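D-alanyl-D-alanine carboxypeptidase (Streptococcus pneumoniae R6, PDB 1XP4) probably removes the C-terminal D-alanine from peptidoglycan precursors as a serine-type carboxypeptidase, and so takes part in regulating cell-wall synthesis. Local coordinates at residues A[173-178]-A[360-365]; A[239-244]-A[273-278]; A[311-316]-A[367-372]; A[325-330]-A[349-354]. All blocks are in the same frame, centred on the assembly; numbering follows the deposited sequence.

Contact 1: A[173-178]-A[360-365]; sequences VAIVAR and GYITTE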
loop_
_atom_site.group_PDB
_atom_site.type_symbol
_atom_site.label_atom_id
_atom_site.label_comp_id
_atom_site.label_asym_id
_atom_site.label_seq_id
_atom_site.Cartn_x
_atom_site.Cartn_y
_atom_site.Cartn_z
ATOM N N VAL A 173 7.727 -1.631 3.850
ATOM C CA VAL A 173 7.027 -0.721 2.948
ATOM C C VAL A 173 5.831 -1.406 2.301
ATOM O O VAL A 173 4.750 -0.821 2.213
ATOM C CB VAL A 173 7.961 -0.194 1.853
ATOM C CG1 VAL A 173 7.213 0.750 0.950
ATOM C CG2 VAL A 173 9.132 0.535 2.485
ATOM N N ALA A 174 6.026 -2.645 1.854
ATOM C CA ALA A 174 4.956 -3.412 1.231
ATOM C C ALA A 174 3.758 -3.445 2.173
ATOM O O ALA A 174 2.623 -3.185 1.770
ATOM C CB ALA A 174 5.429 -4.827 0.946
ATOM N N ILE A 175 4.015 -3.772 3.433
ATOM C CA ILE A 175 2.956 -3.831 4.429
ATOM C C ILE A 175 2.228 -2.479 4.470
ATOM O O ILE A 175 1.007 -2.418 4.336
ATOM C CB ILE A 175 3.548 -4.204 5.817
ATOM C CG1 ILE A 175 3.989 -5.681 5.791
ATOM C CG2 ILE A 175 2.532 -3.929 6.924
ATOM C CD1 ILE A 175 4.707 -6.195 7.062
ATOM N N VAL A 176 2.983 -1.399 4.626
ATOM C CA VAL A 176 2.412 -0.058 4.656
ATOM C C VAL A 176 1.537 0.204 3.427
ATOM O O VAL A 176 0.363 0.567 3.537
ATOM C CB VAL A 176 3.530 1.006 4.703
ATOM C CG1 VAL A 176 2.937 2.408 4.515
ATOM C CG2 VAL A 176 4.283 0.899 6.033
ATOM N N ALA A 177 2.114 0.029 2.249
ATOM C CA ALA A 177 1.365 0.243 1.021
ATOM C C ALA A 177 0.097 -0.615 1.024
ATOM O O ALA A 177 -0.993 -0.131 0.713
ATOM C CB ALA A 177 2.235 -0.094 -0.185
ATOM N N ARG A 178 0.229 -1.886 1.390
ATOM C CA ARG A 178 -0.938 -2.754 1.397
ATOM C C ARG A 178 -2.024 -2.270 2.351
ATOM O O ARG A 178 -3.190 -2.155 1.962
ATOM C CB ARG A 178 -0.550 -4.184 1.756
ATOM C CG ARG A 178 -1.700 -5.154 1.601
ATOM C CD ARG A 178 -1.364 -6.539 2.148
ATOM N NE ARG A 178 -2.513 -7.436 2.042
ATOM C CZ ARG A 178 -2.991 -8.157 3.051
ATOM N NH1 ARG A 178 -2.417 -8.100 4.245
ATOM N NH2 ARG A 178 -4.065 -8.908 2.875
ATOM N N GLY A 360 7.135 -15.849 2.162
ATOM C CA GLY A 360 5.835 -16.269 1.667
ATOM C C GLY A 360 4.812 -15.154 1.573
ATOM O O GLY A 360 4.410 -14.750 0.478
ATOM N N TYR A 361 4.391 -14.660 2.734
ATOM C CA TYR A 361 3.399 -13.601 2.819
ATOM C C TYR A 361 3.845 -12.481 3.757
ATOM O O TYR A 361 4.595 -12.722 4.705
ATOM C CB TYR A 361 2.073 -14.179 3.320
ATOM C CG TYR A 361 1.367 -15.077 2.333
ATOM C CD1 TYR A 361 1.876 -16.331 2.006
ATOM C CD2 TYR A 361 0.206 -14.649 1.694
ATOM C CE1 TYR A 361 1.245 -17.136 1.059
ATOM C CE2 TYR A 361 -0.432 -15.438 0.753
ATOM C CZ TYR A 361 0.090 -16.678 0.433
ATOM O OH TYR A 361 -0.536 -17.439 -0.527
ATOM N N ILE A 362 3.385 -11.258 3.492
ATOM C CA ILE A 362 3.723 -10.120 4.346
ATOM C C ILE A 362 2.682 -9.998 5.459
ATOM O O ILE A 362 2.597 -8.982 6.145
ATOM C CB ILE A 362 3.753 -8.783 3.561
ATOM C CG1 ILE A 362 2.396 -8.527 2.899
ATOM C CG2 ILE A 362 4.876 -8.806 2.540
ATOM C CD1 ILE A 362 2.211 -7.093 2.428
ATOM N N THR A 363 1.885 -11.045 5.620
ATOM C CA THR A 363 0.846 -11.096 6.641
ATOM C C THR A 363 0.852 -12.508 7.224
ATOM O O THR A 363 1.156 -13.466 6.519
ATOM C CB THR A 363 -0.542 -10.768 6.027
ATOM O OG1 THR A 363 -1.555 -10.877 7.029
ATOM C CG2 THR A 363 -0.867 -11.710 4.890
ATOM N N THR A 364 0.536 -12.648 8.505
ATOM C CA THR A 364 0.539 -13.969 9.123
ATOM C C THR A 364 -0.653 -14.780 8.655
ATOM O O THR A 364 -0.772 -15.961 8.978
ATOM C CB THR A 364 0.454 -13.891 10.644
ATOM O OG1 THR A 364 -0.911 -13.703 11.031
ATOM C CG2 THR A 364 1.275 -12.730 11.159
ATOM N N GLU A 365 -1.542 -14.140 7.902
ATOM C CA GLU A 365 -2.728 -14.813 7.408
ATOM C C GLU A 365 -2.559 -15.306 5.998
ATOM O O GLU A 365 -2.028 -14.608 5.137
ATOM C CB GLU A 365 -3.930 -13.886 7.432
ATOM C CG GLU A 365 -4.200 -13.241 8.766
ATOM C CD GLU A 365 -5.557 -12.580 8.799
ATOM O OE1 GLU A 365 -6.564 -13.324 8.874
ATOM O OE2 GLU A 365 -5.613 -11.328 8.736
HETATM O O HOH W 1 -4.673 -9.663 6.253
#
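Ile362 carries this contact. It sits in the loop 360-365 and points its side chain at one flank of helix 170-183. Its CB lies 3.8 Å from CG1 of Ile175. CG1 of Ile362 takes the crowded position between the backbone N and the carbonyl carbon (chi1 58°). From there the chain runs on extended, and CD1 is delivered onto the helix surface. The tip rests 3.6 Å from CD of Arg178, and also touches CB of Ala174 and CA of Ile175. One methyl thus meets three residues on about one turn of the helix. Ile175 runs past Ile362 in the opposite direction, and its CG1 and CD1 both lie against the carbonyl O of Ile362.

Arg178 is extended from CG to NE, with CG anti to the backbone N (chi1 -173°). Its aliphatic part crosses Ile362 obliquely, and NH1 reaches to 3.7 Å from CB of Thr363. A water in the guanidinium plane is held weakly by Arg178 NH1 and Thr363 OG1, and donates to Glu365 OE2 at 3.1 Å. The main polar grip on Arg178 comes from elsewhere: NE and NH2 bond to the carbonyl oxygens of Ala22 and Asn23. Ile362 is further tied by its backbone to Gly25 and by its side chain to Ile27. The contact is a buried interdomain junction, where a C-terminal domain loop docks on a helix of the penicillin-recognising catalytic domain.

Contact 2: A[239-244]-A[273-278]; sequences TVEKGM and YISSTF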
loop_
_atom_site.group_PDB
_atom_site.type_symbol
_atom_site.label_atom_id
_atom_site.label_comp_id
_atom_site.label_asym_id
_atom_site.label_seq_id
_atom_site.Cartn_x
_atom_site.Cartn_y
_atom_site.Cartn_z
ATOM N N THR A 239 -0.334 -1.596 -9.369
ATOM C CA THR A 239 -0.911 -1.710 -10.695
ATOM C C THR A 239 -1.819 -2.917 -10.803
ATOM O O THR A 239 -1.741 -3.841 -9.994
ATOM C CB THR A 239 0.194 -1.865 -11.751
ATOM O OG1 THR A 239 -0.372 -1.759 -13.060
ATOM C CG2 THR A 239 0.852 -3.228 -11.624
ATOM N N VAL A 240 -2.689 -2.898 -11.804
ATOM C CA VAL A 240 -3.579 -4.019 -12.046
ATOM C C VAL A 240 -3.192 -4.550 -13.409
ATOM O O VAL A 240 -3.550 -3.963 -14.429
ATOM C CB VAL A 240 -5.066 -3.612 -12.089
ATOM C CG1 VAL A 240 -5.919 -4.838 -12.379
ATOM C CG2 VAL A 240 -5.482 -2.988 -10.769
ATOM N N GLU A 241 -2.446 -5.649 -13.417
ATOM C CA GLU A 241 -2.006 -6.254 -14.662
ATOM C C GLU A 241 -2.564 -7.664 -14.755
ATOM O O GLU A 241 -2.408 -8.460 -13.832
ATOM C CB GLU A 241 -0.480 -6.280 -14.719
ATOM C CG GLU A 241 0.088 -5.877 -16.057
ATOM C CD GLU A 241 1.586 -5.661 -16.003
ATOM O OE1 GLU A 241 2.318 -6.648 -15.805
ATOM O OE2 GLU A 241 2.036 -4.504 -16.149
ATOM N N LYS A 242 -3.216 -7.955 -15.876
ATOM C CA LYS A 242 -3.826 -9.255 -16.127
ATOM C C LYS A 242 -4.794 -9.642 -15.025
ATOM O O LYS A 242 -4.807 -10.783 -14.565
ATOM C CB LYS A 242 -2.752 -10.319 -16.286
ATOM C CG LYS A 242 -1.869 -10.067 -17.480
ATOM C CD LYS A 242 -0.759 -11.085 -17.570
ATOM C CE LYS A 242 0.243 -10.691 -18.643
ATOM N NZ LYS A 242 1.345 -11.695 -18.764
ATOM N N GLY A 243 -5.600 -8.668 -14.609
ATOM C CA GLY A 243 -6.595 -8.888 -13.576
ATOM C C GLY A 243 -6.096 -8.966 -12.145
ATOM O O GLY A 243 -6.903 -9.130 -11.222
HETATM N N MSE A 244 -4.785 -8.829 -11.949
HETATM C CA MSE A 244 -4.193 -8.924 -10.615
HETATM C C MSE A 244 -3.517 -7.637 -10.139
HETATM O O MSE A 244 -2.760 -7.003 -10.882
HETATM C CB MSE A 244 -3.189 -10.081 -10.604
HETATM C CG MSE A 244 -2.381 -10.255 -9.326
HETATM SE SE MSE A 244 -1.212 -11.819 -9.436
HETATM C CE MSE A 244 0.349 -11.025 -10.237
ATOM N N TYR A 273 8.341 -9.771 -15.349
ATOM C CA TYR A 273 8.671 -11.036 -14.708
ATOM C C TYR A 273 7.436 -11.630 -14.058
ATOM O O TYR A 273 7.054 -12.772 -14.333
ATOM C CB TYR A 273 9.738 -10.822 -13.636
ATOM C CG TYR A 273 9.938 -12.010 -12.715
ATOM C CD1 TYR A 273 10.479 -13.202 -13.187
ATOM C CD2 TYR A 273 9.586 -11.936 -11.364
ATOM C CE1 TYR A 273 10.664 -14.287 -12.343
ATOM C CE2 TYR A 273 9.769 -13.019 -10.511
ATOM C CZ TYR A 273 10.307 -14.190 -11.007
ATOM O OH TYR A 273 10.471 -15.275 -10.175
ATOM N N ILE A 274 6.813 -10.836 -13.196
ATOM C CA ILE A 274 5.630 -11.267 -12.462
ATOM C C ILE A 274 4.472 -11.755 -13.320
ATOM O O ILE A 274 3.827 -12.752 -12.989
ATOM C CB ILE A 274 5.136 -10.141 -11.554
ATOM C CG1 ILE A 274 6.202 -9.854 -10.498
ATOM C CG2 ILE A 274 3.812 -10.520 -10.918
ATOM C CD1 ILE A 274 5.971 -8.591 -9.726
ATOM N N SER A 275 4.214 -11.056 -14.420
ATOM C CA SER A 275 3.119 -11.421 -15.307
ATOM C C SER A 275 3.395 -12.645 -16.166
ATOM O O SER A 275 2.467 -13.334 -16.594
ATOM C CB SER A 275 2.754 -10.234 -16.189
ATOM O OG SER A 275 2.215 -9.200 -15.390
ATOM N N SER A 276 4.662 -12.925 -16.429
ATOM C CA SER A 276 4.977 -14.090 -17.229
ATOM C C SER A 276 5.198 -15.295 -16.312
ATOM O O SER A 276 5.181 -16.433 -16.772
ATOM C CB SER A 276 6.229 -13.833 -18.069
ATOM O OG SER A 276 7.388 -13.783 -17.256
ATOM N N THR A 277 5.387 -15.039 -15.016
ATOM C CA THR A 277 5.641 -16.096 -14.030
ATOM C C THR A 277 4.437 -16.559 -13.205
ATOM O O THR A 277 4.376 -17.711 -12.781
ATOM C CB THR A 277 6.703 -15.650 -13.015
ATOM O OG1 THR A 277 7.866 -15.187 -13.708
ATOM C CG2 THR A 277 7.061 -16.806 -12.080
ATOM N N PHE A 278 3.503 -15.647 -12.949
ATOM C CA PHE A 278 2.320 -15.951 -12.153
ATOM C C PHE A 278 1.057 -15.543 -12.874
ATOM O O PHE A 278 1.061 -14.629 -13.693
ATOM C CB PHE A 278 2.367 -15.202 -10.833
ATOM C CG PHE A 278 3.541 -15.544 -9.986
ATOM C CD1 PHE A 278 3.575 -16.734 -9.274
ATOM C CD2 PHE A 278 4.610 -14.663 -9.878
ATOM C CE1 PHE A 278 4.656 -17.040 -8.462
ATOM C CE2 PHE A 278 5.699 -14.959 -9.067
ATOM C CZ PHE A 278 5.722 -16.146 -8.359
#
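Ser275 faces the turn that follows strand 234-241, and two polar side chains of that turn reach for it. Its OG lies beside the backbone N (chi1 -66°) and donates to OE1 of Glu241 at 2.6 Å. OG also makes a weak hydrogen bond to Met271 O. OE1 accepts through its anti lone pair. OE2 is engaged by a salt bridge to Arg217, so both carboxylate oxygens of Glu241 have a partner. Lys242 is extended beyond CG and lays its end alongside Ser275. Its NZ makes a weak hydrogen bond of 2.9 Å to the carbonyl O of Ser275. That oxygen belongs to the last turn of the helix. A positive charge there would probably interact favourably with the helix dipole.

The turn is a type I' beta turn from Glu241 to Met244. It is closed by two backbone bonds, Met244 N to Glu241 O and Glu241 N to Met244 O. Beside the polar pair, selenomethionine Met244 bends at chi3 (88°) and sets CE 3.6 Å from CG2 of Ile274. The hairpin of strands 234-241 and 244-253 is thereby joined to the end of helix 262-277, with Leu28 of strand 26-31 touching both Met244 and Ile274.

Contact 3: A[311-316]-A[367-372]; sequences EDIYLI and PSFEMV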
loop_
_atom_site.group_PDB
_atom_site.type_symbol
_atom_site.label_atom_id
_atom_site.label_comp_id
_atom_site.label_asym_id
_atom_site.label_seq_id
_atom_site.Cartn_x
_atom_site.Cartn_y
_atom_site.Cartn_z
ATOM N N GLU A 311 -19.036 -14.703 -5.195
ATOM C CA GLU A 311 -18.259 -13.883 -6.118
ATOM C C GLU A 311 -17.265 -14.854 -6.724
ATOM O O GLU A 311 -17.123 -15.963 -6.264
ATOM C CB GLU A 311 -17.514 -12.780 -5.392
ATOM C CG GLU A 311 -18.467 -11.711 -4.847
ATOM C CD GLU A 311 -17.707 -10.574 -4.180
ATOM O OE1 GLU A 311 -16.512 -10.706 -3.952
ATOM O OE2 GLU A 311 -18.311 -9.525 -3.952
ATOM N N ASP A 312 -16.569 -14.445 -7.792
ATOM C CA ASP A 312 -15.682 -15.451 -8.389
ATOM C C ASP A 312 -14.348 -15.556 -7.573
ATOM O O ASP A 312 -13.732 -14.559 -7.238
ATOM C CB ASP A 312 -15.384 -15.006 -9.853
ATOM C CG ASP A 312 -16.392 -15.574 -10.888
ATOM O OD1 ASP A 312 -17.171 -16.425 -10.521
ATOM O OD2 ASP A 312 -16.365 -15.178 -12.050
ATOM N N ILE A 313 -13.873 -16.768 -7.310
ATOM C CA ILE A 313 -12.649 -16.955 -6.553
ATOM C C ILE A 313 -11.472 -17.347 -7.432
ATOM O O ILE A 313 -11.552 -18.296 -8.212
ATOM C CB ILE A 313 -12.853 -18.018 -5.454
ATOM C CG1 ILE A 313 -13.965 -17.555 -4.506
ATOM C CG2 ILE A 313 -11.555 -18.239 -4.680
ATOM C CD1 ILE A 313 -14.251 -18.513 -3.364
ATOM N N TYR A 314 -10.385 -16.589 -7.300
ATOM C CA TYR A 314 -9.153 -16.831 -8.043
ATOM C C TYR A 314 -7.997 -17.019 -7.061
ATOM O O TYR A 314 -8.068 -16.584 -5.908
ATOM C CB TYR A 314 -8.821 -15.653 -8.971
ATOM C CG TYR A 314 -9.785 -15.439 -10.114
ATOM C CD1 TYR A 314 -11.026 -14.843 -9.908
ATOM C CD2 TYR A 314 -9.445 -15.819 -11.412
ATOM C CE1 TYR A 314 -11.908 -14.626 -10.968
ATOM C CE2 TYR A 314 -10.317 -15.609 -12.480
ATOM C CZ TYR A 314 -11.546 -15.010 -12.251
ATOM O OH TYR A 314 -12.407 -14.793 -13.305
ATOM N N LEU A 315 -6.937 -17.668 -7.535
ATOM C CA LEU A 315 -5.741 -17.913 -6.734
ATOM C C LEU A 315 -4.522 -17.623 -7.590
ATOM O O LEU A 315 -4.571 -17.760 -8.813
ATOM C CB LEU A 315 -5.667 -19.370 -6.291
ATOM C CG LEU A 315 -6.794 -19.977 -5.464
ATOM C CD1 LEU A 315 -6.424 -21.396 -5.188
ATOM C CD2 LEU A 315 -6.998 -19.226 -4.168
ATOM N N ILE A 316 -3.432 -17.219 -6.948
ATOM C CA ILE A 316 -2.203 -16.956 -7.675
ATOM C C ILE A 316 -1.584 -18.322 -7.947
ATOM O O ILE A 316 -1.542 -19.168 -7.059
ATOM C CB ILE A 316 -1.209 -16.132 -6.845
ATOM C CG1 ILE A 316 -1.888 -14.886 -6.300
ATOM C CG2 ILE A 316 -0.033 -15.713 -7.716
ATOM C CD1 ILE A 316 -0.931 -13.978 -5.583
ATOM N N PRO A 367 -4.525 -16.715 2.605
ATOM C CA PRO A 367 -5.825 -16.511 1.955
ATOM C C PRO A 367 -6.954 -17.496 2.232
ATOM O O PRO A 367 -6.820 -18.709 2.046
ATOM C CB PRO A 367 -5.468 -16.443 0.473
ATOM C CG PRO A 367 -4.246 -17.295 0.378
ATOM C CD PRO A 367 -3.463 -16.860 1.594
ATOM N N SER A 368 -8.072 -16.942 2.681
ATOM C CA SER A 368 -9.272 -17.706 2.967
ATOM C C SER A 368 -10.405 -16.862 2.399
ATOM O O SER A 368 -10.486 -15.660 2.650
ATOM C CB SER A 368 -9.458 -17.900 4.477
ATOM O OG SER A 368 -9.985 -16.741 5.098
ATOM N N PHE A 369 -11.268 -17.494 1.616
ATOM C CA PHE A 369 -12.383 -16.797 1.002
ATOM C C PHE A 369 -13.697 -17.294 1.595
ATOM O O PHE A 369 -13.901 -18.499 1.753
ATOM C CB PHE A 369 -12.331 -17.023 -0.506
ATOM C CG PHE A 369 -10.946 -16.909 -1.078
ATOM C CD1 PHE A 369 -10.090 -18.004 -1.085
ATOM C CD2 PHE A 369 -10.480 -15.695 -1.577
ATOM C CE1 PHE A 369 -8.784 -17.889 -1.580
ATOM C CE2 PHE A 369 -9.181 -15.570 -2.075
ATOM C CZ PHE A 369 -8.331 -16.669 -2.075
ATOM N N GLU A 370 -14.583 -16.364 1.932
ATOM C CA GLU A 370 -15.861 -16.721 2.531
ATOM C C GLU A 370 -16.807 -17.467 1.603
ATOM O O GLU A 370 -16.945 -17.142 0.424
ATOM C CB GLU A 370 -16.551 -15.473 3.083
ATOM C CG GLU A 370 -15.738 -14.775 4.159
ATOM C CD GLU A 370 -16.476 -13.626 4.819
ATOM O OE1 GLU A 370 -16.946 -12.717 4.092
ATOM O OE2 GLU A 370 -16.578 -13.633 6.069
HETATM N N MSE A 371 -17.440 -18.492 2.159
HETATM C CA MSE A 371 -18.392 -19.312 1.436
HETATM C C MSE A 371 -19.743 -19.108 2.093
HETATM O O MSE A 371 -19.934 -19.362 3.282
HETATM C CB MSE A 371 -17.972 -20.776 1.477
HETATM C CG MSE A 371 -16.695 -21.043 0.695
HETATM SE SE MSE A 371 -16.913 -20.890 -1.218
HETATM C CE MSE A 371 -17.660 -22.629 -1.554
ATOM N N VAL A 372 -20.675 -18.644 1.281
ATOM C CA VAL A 372 -22.016 -18.306 1.707
ATOM C C VAL A 372 -23.063 -19.411 1.608
ATOM O O VAL A 372 -22.929 -20.348 0.822
ATOM C CB VAL A 372 -22.466 -17.074 0.895
ATOM C CG1 VAL A 372 -23.953 -16.932 0.914
ATOM C CG2 VAL A 372 -21.792 -15.836 1.446
#
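The ring of Phe369 is the main bump here, and Ile313 and Leu315 of strand 313-318 form the hollow that receives it. Ile313 lies over one face of the ring. With CG1 anti to the carbonyl carbon (chi1 -60°), CG2 is anti to the backbone N and stands 3.9 Å from the ring centroid, 14° off the normal, a CH-pi contact. The longer branch runs on extended past the root of the ring, and CD1 lies 3.8 Å from CB of Phe369. The same CD1 reaches SE of selenomethionine Met371 at 4.2 Å. Met371 is bent at chi2 and chi3, which brings its selenium back toward the facing strand.

Leu315 meets the far end of the ring. Its CD2 lies 3.4 Å from CE1 of Phe369 and 3.6 Å from CZ, and approaches obliquely. The carbonyl O of Tyr314 adds a further contact at CZ, 3.8 Å away.

The two strands run nearly antiparallel, at 167°, with their axes 9.3 Å apart. They belong to separate sheets that face each other through side chains. Strand 313-318 pairs with strand 278-284, while strand 368-373 lies between strands 307-308 and 345-350.

Contact 4: A[325-330]-A[349-354]; sequences QSVQFT and LTYEDK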
loop_
_atom_site.group_PDB
_atom_site.type_symbol
_atom_site.label_atom_id
_atom_site.label_comp_id
_atom_site.label_asym_id
_atom_site.label_seq_id
_atom_site.Cartn_x
_atom_site.Cartn_y
_atom_site.Cartn_z
ATOM N N GLN A 325 -2.685 -26.879 -7.249
ATOM C CA GLN A 325 -2.677 -26.435 -5.846
ATOM C C GLN A 325 -3.777 -27.054 -4.980
ATOM O O GLN A 325 -4.888 -27.276 -5.433
ATOM C CB GLN A 325 -2.868 -24.900 -5.838
ATOM C CG GLN A 325 -2.202 -24.183 -7.010
ATOM C CD GLN A 325 -3.123 -23.112 -7.557
ATOM O OE1 GLN A 325 -3.994 -23.335 -8.374
ATOM N NE2 GLN A 325 -2.874 -21.876 -7.099
ATOM N N SER A 326 -3.462 -27.114 -3.663
ATOM C CA SER A 326 -4.413 -27.687 -2.713
ATOM C C SER A 326 -5.128 -26.649 -1.823
ATOM O O SER A 326 -4.717 -26.338 -0.756
ATOM C CB SER A 326 -3.632 -28.661 -1.836
ATOM O OG SER A 326 -2.801 -27.967 -0.883
ATOM N N VAL A 327 -6.117 -26.037 -2.399
ATOM C CA VAL A 327 -6.918 -24.961 -1.817
ATOM C C VAL A 327 -8.245 -25.569 -1.662
ATOM O O VAL A 327 -9.304 -24.954 -1.468
ATOM C CB VAL A 327 -6.909 -23.732 -2.701
ATOM C CG1 VAL A 327 -6.634 -24.124 -4.139
ATOM C CG2 VAL A 327 -8.233 -22.987 -2.594
ATOM N N GLN A 328 -8.137 -26.840 -1.816
ATOM C CA GLN A 328 -9.100 -27.551 -1.098
ATOM C C GLN A 328 -8.963 -27.163 0.331
ATOM O O GLN A 328 -8.060 -27.555 1.035
ATOM C CB GLN A 328 -8.784 -29.032 -1.348
ATOM C CG GLN A 328 -8.831 -29.382 -2.853
ATOM C CD GLN A 328 -7.605 -30.187 -3.274
ATOM O OE1 GLN A 328 -7.475 -30.723 -4.362
ATOM N NE2 GLN A 328 -6.660 -30.268 -2.327
ATOM N N PHE A 329 -9.787 -26.187 0.750
ATOM C CA PHE A 329 -10.273 -26.618 2.037
ATOM C C PHE A 329 -11.340 -25.705 2.548
ATOM O O PHE A 329 -11.146 -24.538 2.880
ATOM C CB PHE A 329 -9.138 -26.839 3.052
ATOM C CG PHE A 329 -9.297 -28.211 3.647
ATOM C CD1 PHE A 329 -10.532 -28.529 4.215
ATOM C CD2 PHE A 329 -8.538 -29.232 3.097
ATOM C CE1 PHE A 329 -11.060 -29.802 4.061
ATOM C CE2 PHE A 329 -9.065 -30.505 2.950
ATOM C CZ PHE A 329 -10.334 -30.790 3.412
ATOM N N THR A 330 -12.805 -26.690 2.466
ATOM C CA THR A 330 -13.676 -25.885 3.236
ATOM C C THR A 330 -13.749 -26.490 4.611
ATOM O O THR A 330 -13.981 -27.689 4.787
ATOM C CB THR A 330 -15.029 -25.907 2.486
ATOM O OG1 THR A 330 -15.588 -24.588 2.481
ATOM C CG2 THR A 330 -16.030 -26.879 3.116
ATOM N N LEU A 349 -12.926 -20.968 2.402
ATOM C CA LEU A 349 -12.090 -21.749 1.494
ATOM C C LEU A 349 -10.690 -21.183 1.681
ATOM O O LEU A 349 -10.441 -20.034 1.326
ATOM C CB LEU A 349 -12.518 -21.532 0.042
ATOM C CG LEU A 349 -13.224 -22.635 -0.747
ATOM C CD1 LEU A 349 -13.466 -22.152 -2.171
ATOM C CD2 LEU A 349 -12.368 -23.886 -0.765
ATOM N N THR A 350 -9.776 -21.965 2.243
ATOM C CA THR A 350 -8.422 -21.470 2.462
ATOM C C THR A 350 -7.439 -22.119 1.509
ATOM O O THR A 350 -7.498 -23.327 1.272
ATOM C CB THR A 350 -7.946 -21.741 3.892
ATOM O OG1 THR A 350 -7.831 -23.156 4.093
ATOM C CG2 THR A 350 -8.935 -21.171 4.900
ATOM N N TYR A 351 -6.536 -21.308 0.965
ATOM C CA TYR A 351 -5.527 -21.788 0.028
ATOM C C TYR A 351 -4.280 -22.205 0.794
ATOM O O TYR A 351 -3.588 -21.369 1.380
ATOM C CB TYR A 351 -5.199 -20.682 -0.987
ATOM C CG TYR A 351 -3.992 -20.925 -1.879
ATOM C CD1 TYR A 351 -3.639 -22.211 -2.286
ATOM C CD2 TYR A 351 -3.232 -19.856 -2.353
ATOM C CE1 TYR A 351 -2.563 -22.423 -3.142
ATOM C CE2 TYR A 351 -2.158 -20.056 -3.211
ATOM C CZ TYR A 351 -1.825 -21.343 -3.603
ATOM O OH TYR A 351 -0.761 -21.552 -4.466
ATOM N N GLU A 352 -4.003 -23.504 0.791
ATOM C CA GLU A 352 -2.834 -24.032 1.484
ATOM C C GLU A 352 -1.633 -23.906 0.545
ATOM O O GLU A 352 -1.170 -24.867 -0.067
ATOM C CB GLU A 352 -3.101 -25.487 1.897
ATOM C CG GLU A 352 -4.474 -25.642 2.569
ATOM C CD GLU A 352 -4.838 -27.077 2.909
ATOM O OE1 GLU A 352 -4.391 -27.577 3.964
ATOM O OE2 GLU A 352 -5.574 -27.705 2.119
ATOM N N ASP A 353 -1.154 -22.677 0.438
ATOM C CA ASP A 353 -0.034 -22.330 -0.415
ATOM C C ASP A 353 1.240 -23.073 -0.001
ATOM O O ASP A 353 1.656 -23.016 1.156
ATOM C CB ASP A 353 0.178 -20.817 -0.331
ATOM C CG ASP A 353 1.100 -20.287 -1.401
ATOM O OD1 ASP A 353 1.898 -21.070 -1.954
ATOM O OD2 ASP A 353 1.034 -19.069 -1.676
ATOM N N LYS A 354 1.852 -23.769 -0.956
ATOM C CA LYS A 354 3.088 -24.516 -0.723
ATOM C C LYS A 354 4.196 -23.980 -1.638
ATOM O O LYS A 354 5.251 -24.595 -1.791
ATOM C CB LYS A 354 2.864 -26.001 -1.018
ATOM C CG LYS A 354 1.731 -26.621 -0.223
ATOM C CD LYS A 354 1.532 -28.091 -0.579
ATOM C CE LYS A 354 0.316 -28.672 0.143
ATOM N NZ LYS A 354 0.051 -30.103 -0.194
HETATM O O HOH W 2 -5.784 -29.927 0.613
#
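An irregular antiparallel pairing in the C-terminal domain joins loop 325-330 to the end of strand 345-350 and the residues that follow it. The two chains run 148° apart end to end. Their firmest tie runs from Thr350 N to the carbonyl O of Phe329, 3.0 Å away. The N-H lies in the carbonyl plane, and its angle at hydrogen is 160°. The same Phe329 O also takes a CA-H contact from Leu349. Farther along, Glu352 N makes a weak bond of 3.3 Å to Ser326 O. Glu352 is the centre of an inverse gamma turn, where the chain leaves the pairing.

Between these ties, Val327 packs on Tyr351. Its CB lies 3.6 Å from CD1 of the ring and approaches obliquely. This valine is poorly ordered, as is Gln328. Gln325 bends at chi2 to reach the tip of the same ring. Its NE2 makes a weak but fairly straight bond to Tyr351 OH at 3.4 Å, with the amide and ring planes 78° apart. CD2 of Leu349 reaches the carbonyl O of Val327, and Leu349 also touches Ile313 and Met371.

Glu352 is extended beyond CG and reaches the loop with its carboxylate. Its OE2 lies in the plane of the Phe329 ring, at the edge, 3.5 Å from CD2. A water donates to that OE2 at 2.7 Å, and weakly accepts from Gln328 NE2.

In the fold
Contacts 1 and 3 are buried, while contacts 2 and 4 are partly so. Contact 1 bridges the two domains. Contact 2 secures a hairpin of the catalytic sheet to the helix that leads into the C-terminal domain. Contacts 3 and 4 lie within that domain, their centres about 10 Å apart: contact 3 uses strand 368-373 and contact 4 its sheet neighbour 345-350. Apolar side chains dominate contacts 1 and 3. Contact 2 relies on charged and hydroxyl groups. Contact 4 mixes one firm and one weak backbone bond with side-chain packing on Tyr351. Tyr361 of contact 1 packs on Pro367 of contact 3 and bonds to Asp353 of contact 4. Phe278 of contact 2 meets Ile316 of contact 3.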